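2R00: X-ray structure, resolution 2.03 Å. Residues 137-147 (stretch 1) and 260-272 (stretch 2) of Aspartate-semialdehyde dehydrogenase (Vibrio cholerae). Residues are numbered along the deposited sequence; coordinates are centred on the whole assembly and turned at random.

Stretch 1 137-147: LVALKPIYDAV
Stretch 2 (260-272) QVMDMLEQTDGIE

Stretch 1 is helical from Leu-137 onward, continuing a helix that begins earlier in the chain. Pro-142 kinks it: proline has no amide hydrogen, and the N atoms of Pro-142 and Ile-143 both lack a bond to the preceding turn. Regular pairing surrounds this gap, with Lys-141 N to Leu-137 O at 3.1 Å before it and Tyr-144 N to Leu-140 O at 2.8 Å after it. Stretch 2 ends a helix at Gln-267, with phi/psi near -62/-40 through most of its length, then changes course. Thr-268 (-71/139) is the first residue to leave helical angles, and a type II turn from Thr-268 to Ile-271 leads into a strand at Ile-271 and Glu-272. Gly-270 sits in that turn at 88/-10, where a CB would be jammed against the carbonyl O of Asp-269; the backbone itself calls for glycine.

The helix axes approach to 9.6 Å, and their N-to-C directions make an angle of 124°, so the two run obliquely against each other. The register is set by three CA-CA pairs: Ile-143 with Val-261 at 6.8 Å, Pro-142 with Met-264 at 6.7 Å, and Ala-139 with Ile-271 at 7.1 Å. Advancing along stretch 2 therefore means moving back along stretch 1. No hydrogen bond crosses the interface; the 393 Å² buried in total relies on apolar packing.

Pro-142, its ring C-gamma exo, points toward stretch 2 and gives the largest covered area, 62 Å². Its CG lies 4.1 Å from Leu-265 CD2 and 3.5 Å from Thr-268 OG1, while its CB is 4.4 Å from Met-264 CB. The Thr-268 hydroxyl sits against this carbon while its hydrogen goes to the last turn of the preceding helix: with chi1 m, OG1 donates to Met-264 O at 2.6 Å.

Met-264 (m, t, t) extends along stretch 1, placing its SD 3.8 Å from Pro-142 O and its CE 3.7 Å from Ala-146 CB. The small alanine gives the methyl a shallow surface to rest on. Leu-265 (m, t) starts sideways, but its end comes nearer, bringing CD2 to 3.5 Å from Ala-139 O. Ile-143 (m, t) behaves likewise, its CD1 meeting Val-261 CG2 at 4.0 Å; Val-261 points toward stretch 1 with an off-well chi1 of 1°.

At the other end of the contact, Val-138 (t) and Ile-271 (m, t) point toward each other's stretch, and their CG1 atoms meet at 3.7 Å. Ile-271 CD1 also lies 3.7 Å from Val-138 O and 4.1 Å from Ala-139 CA, so the first strand residue extends the apolar seam beyond the helix.

Charge is kept off this seam. Lys-141 (t, p, t, p) leads its end away from stretch 2 and forms a salt bridge one turn along its own helix, NZ to Asp-145 OD2 at 3.0 Å.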

# COMPACT_ATOMS: atom_id res chain seq x y z
N LEU A 137 -6.84 13.42 6.54
CA LEU A 137 -6.83 14.53 7.48
C LEU A 137 -7.75 14.33 8.69
O LEU A 137 -7.41 14.73 9.81
CB LEU A 137 -7.18 15.83 6.75
CG LEU A 137 -5.92 16.57 6.28
CD1 LEU A 137 -6.17 17.34 5.05
CD2 LEU A 137 -5.43 17.52 7.36
N VAL A 138 -8.90 13.71 8.46
CA VAL A 138 -9.77 13.31 9.56
C VAL A 138 -9.02 12.36 10.51
O VAL A 138 -8.98 12.58 11.72
CB VAL A 138 -11.09 12.71 9.04
CG1 VAL A 138 -11.85 12.02 10.16
CG2 VAL A 138 -11.97 13.83 8.45
N ALA A 139 -8.41 11.32 9.94
CA ALA A 139 -7.66 10.33 10.72
C ALA A 139 -6.44 10.89 11.46
O ALA A 139 -6.14 10.45 12.56
CB ALA A 139 -7.25 9.14 9.84
N LEU A 140 -5.73 11.84 10.85
CA LEU A 140 -4.46 12.34 11.39
C LEU A 140 -4.58 13.48 12.40
O LEU A 140 -3.71 13.66 13.24
CB LEU A 140 -3.54 12.78 10.25
CG LEU A 140 -2.41 11.85 9.79
CD1 LEU A 140 -2.75 10.39 9.91
CD2 LEU A 140 -1.97 12.19 8.37
N LYS A 141 -5.65 14.26 12.28
CA LYS A 141 -5.83 15.44 13.13
C LYS A 141 -5.66 15.20 14.65
O LYS A 141 -4.94 15.97 15.29
CB LYS A 141 -7.15 16.17 12.81
CG LYS A 141 -7.32 17.54 13.48
CD LYS A 141 -6.10 18.45 13.29
CE LYS A 141 -6.43 19.91 13.61
NZ LYS A 141 -7.33 20.06 14.79
N PRO A 142 -6.31 14.15 15.21
CA PRO A 142 -6.08 13.85 16.64
C PRO A 142 -4.61 13.57 16.99
O PRO A 142 -4.16 13.95 18.07
CB PRO A 142 -6.92 12.59 16.88
CG PRO A 142 -7.96 12.64 15.80
CD PRO A 142 -7.27 13.21 14.62
N ILE A 143 -3.89 12.90 16.10
CA ILE A 143 -2.45 12.68 16.28
C ILE A 143 -1.66 13.99 16.18
O ILE A 143 -0.80 14.28 17.01
CB ILE A 143 -1.89 11.63 15.28
CG1 ILE A 143 -2.67 10.31 15.41
CG2 ILE A 143 -0.39 11.44 15.49
CD1 ILE A 143 -2.54 9.35 14.19
N TYR A 144 -1.98 14.80 15.17
CA TYR A 144 -1.37 16.11 15.00
C TYR A 144 -1.51 16.94 16.28
O TYR A 144 -0.52 17.45 16.82
CB TYR A 144 -2.01 16.85 13.82
CG TYR A 144 -1.37 18.18 13.51
CD1 TYR A 144 -0.16 18.25 12.83
CD2 TYR A 144 -2.00 19.38 13.87
CE1 TYR A 144 0.43 19.47 12.53
CE2 TYR A 144 -1.42 20.61 13.58
CZ TYR A 144 -0.20 20.64 12.90
OH TYR A 144 0.40 21.85 12.59
N ASP A 145 -2.74 17.05 16.77
CA ASP A 145 -3.06 17.79 17.99
C ASP A 145 -2.26 17.32 19.23
O ASP A 145 -1.69 18.14 19.97
CB ASP A 145 -4.57 17.71 18.26
CG ASP A 145 -5.38 18.52 17.26
OD1 ASP A 145 -4.77 19.33 16.52
OD2 ASP A 145 -6.62 18.36 17.22
N ALA A 146 -2.20 16.00 19.42
CA ALA A 146 -1.54 15.43 20.60
C ALA A 146 -0.03 15.60 20.57
O ALA A 146 0.55 16.09 21.55
CB ALA A 146 -1.91 13.96 20.76
N VAL A 147 0.61 15.23 19.46
CA VAL A 147 2.07 15.15 19.43
C VAL A 147 2.76 15.83 18.24
O VAL A 147 3.99 15.82 18.15
CB VAL A 147 2.56 13.68 19.51
CG1 VAL A 147 2.37 13.13 20.92
CG2 VAL A 147 1.84 12.81 18.50
N GLN A 260 -2.60 4.47 22.58
CA GLN A 260 -3.11 5.81 22.86
C GLN A 260 -3.86 6.35 21.63
O GLN A 260 -5.02 6.75 21.73
CB GLN A 260 -2.00 6.76 23.30
CG GLN A 260 -1.28 6.31 24.58
CD GLN A 260 -0.01 7.10 24.89
OE1 GLN A 260 0.93 7.16 24.08
NE2 GLN A 260 0.03 7.70 26.08
N VAL A 261 -3.21 6.31 20.47
CA VAL A 261 -3.89 6.79 19.26
C VAL A 261 -5.15 5.98 18.90
O VAL A 261 -6.13 6.56 18.43
CB VAL A 261 -2.91 7.09 18.05
CG1 VAL A 261 -1.47 6.79 18.40
CG2 VAL A 261 -3.36 6.43 16.75
N MET A 262 -5.17 4.68 19.20
CA MET A 262 -6.40 3.90 19.00
C MET A 262 -7.54 4.39 19.90
O MET A 262 -8.69 4.47 19.46
CB MET A 262 -6.17 2.40 19.18
CG MET A 262 -5.53 1.74 17.98
SD MET A 262 -5.60 -0.06 17.98
CE MET A 262 -4.29 -0.44 19.15
N ASP A 263 -7.21 4.72 21.15
CA ASP A 263 -8.19 5.30 22.08
C ASP A 263 -8.73 6.64 21.56
O ASP A 263 -9.94 6.85 21.55
CB ASP A 263 -7.58 5.48 23.47
CG ASP A 263 -7.46 4.17 24.24
OD1 ASP A 263 -8.10 3.16 23.85
OD2 ASP A 263 -6.70 4.15 25.24
N MET A 264 -7.82 7.52 21.15
CA MET A 264 -8.18 8.83 20.58
C MET A 264 -9.12 8.72 19.39
O MET A 264 -10.13 9.41 19.33
CB MET A 264 -6.93 9.57 20.10
CG MET A 264 -6.08 10.15 21.17
SD MET A 264 -4.66 10.92 20.36
CE MET A 264 -3.50 10.79 21.72
N LEU A 265 -8.77 7.85 18.44
CA LEU A 265 -9.54 7.66 17.22
C LEU A 265 -10.93 7.09 17.50
O LEU A 265 -11.89 7.41 16.82
CB LEU A 265 -8.78 6.76 16.22
CG LEU A 265 -7.40 7.21 15.73
CD1 LEU A 265 -6.88 6.30 14.63
CD2 LEU A 265 -7.34 8.67 15.27
N GLU A 266 -11.01 6.24 18.52
CA GLU A 266 -12.26 5.63 18.94
C GLU A 266 -13.22 6.69 19.50
O GLU A 266 -14.44 6.54 19.40
CB GLU A 266 -11.98 4.60 20.02
CG GLU A 266 -12.83 3.36 19.95
CD GLU A 266 -12.19 2.19 20.68
OE1 GLU A 266 -12.37 1.04 20.23
OE2 GLU A 266 -11.48 2.43 21.69
N GLN A 267 -12.66 7.74 20.08
CA GLN A 267 -13.43 8.85 20.66
C GLN A 267 -13.83 9.88 19.62
O GLN A 267 -14.85 10.55 19.76
CB GLN A 267 -12.63 9.53 21.77
CG GLN A 267 -12.48 8.70 23.04
CD GLN A 267 -11.30 9.13 23.91
OE1 GLN A 267 -10.81 10.26 23.80
NE2 GLN A 267 -10.84 8.22 24.76
N THR A 268 -13.01 10.00 18.57
CA THR A 268 -13.13 11.05 17.56
C THR A 268 -14.37 10.83 16.66
O THR A 268 -14.67 9.70 16.28
CB THR A 268 -11.83 11.13 16.70
OG1 THR A 268 -10.69 11.22 17.57
CG2 THR A 268 -11.85 12.34 15.80
N ASP A 269 -15.07 11.91 16.34
CA ASP A 269 -16.30 11.81 15.54
C ASP A 269 -16.01 11.65 14.05
O ASP A 269 -15.08 12.26 13.52
CB ASP A 269 -17.22 13.01 15.79
CG ASP A 269 -17.43 13.28 17.26
OD1 ASP A 269 -18.51 12.91 17.80
OD2 ASP A 269 -16.50 13.84 17.90
N GLY A 270 -16.81 10.81 13.39
CA GLY A 270 -16.61 10.53 11.97
C GLY A 270 -15.65 9.38 11.68
O GLY A 270 -15.56 8.93 10.53
N ILE A 271 -14.94 8.91 12.70
CA ILE A 271 -14.00 7.80 12.55
C ILE A 271 -14.58 6.51 13.12
O ILE A 271 -15.07 6.50 14.25
CB ILE A 271 -12.65 8.10 13.26
CG1 ILE A 271 -11.94 9.28 12.58
CG2 ILE A 271 -11.76 6.84 13.28
CD1 ILE A 271 -10.76 9.83 13.34
N GLU A 272 -14.53 5.44 12.34
CA GLU A 272 -14.76 4.11 12.89
C GLU A 272 -13.43 3.36 12.96
O GLU A 272 -12.79 3.09 11.93
CB GLU A 272 -15.79 3.33 12.08
CG GLU A 272 -16.00 1.90 12.62
CD GLU A 272 -17.36 1.31 12.27
OE1 GLU A 272 -18.23 2.05 11.78
OE2 GLU A 272 -17.55 0.09 12.49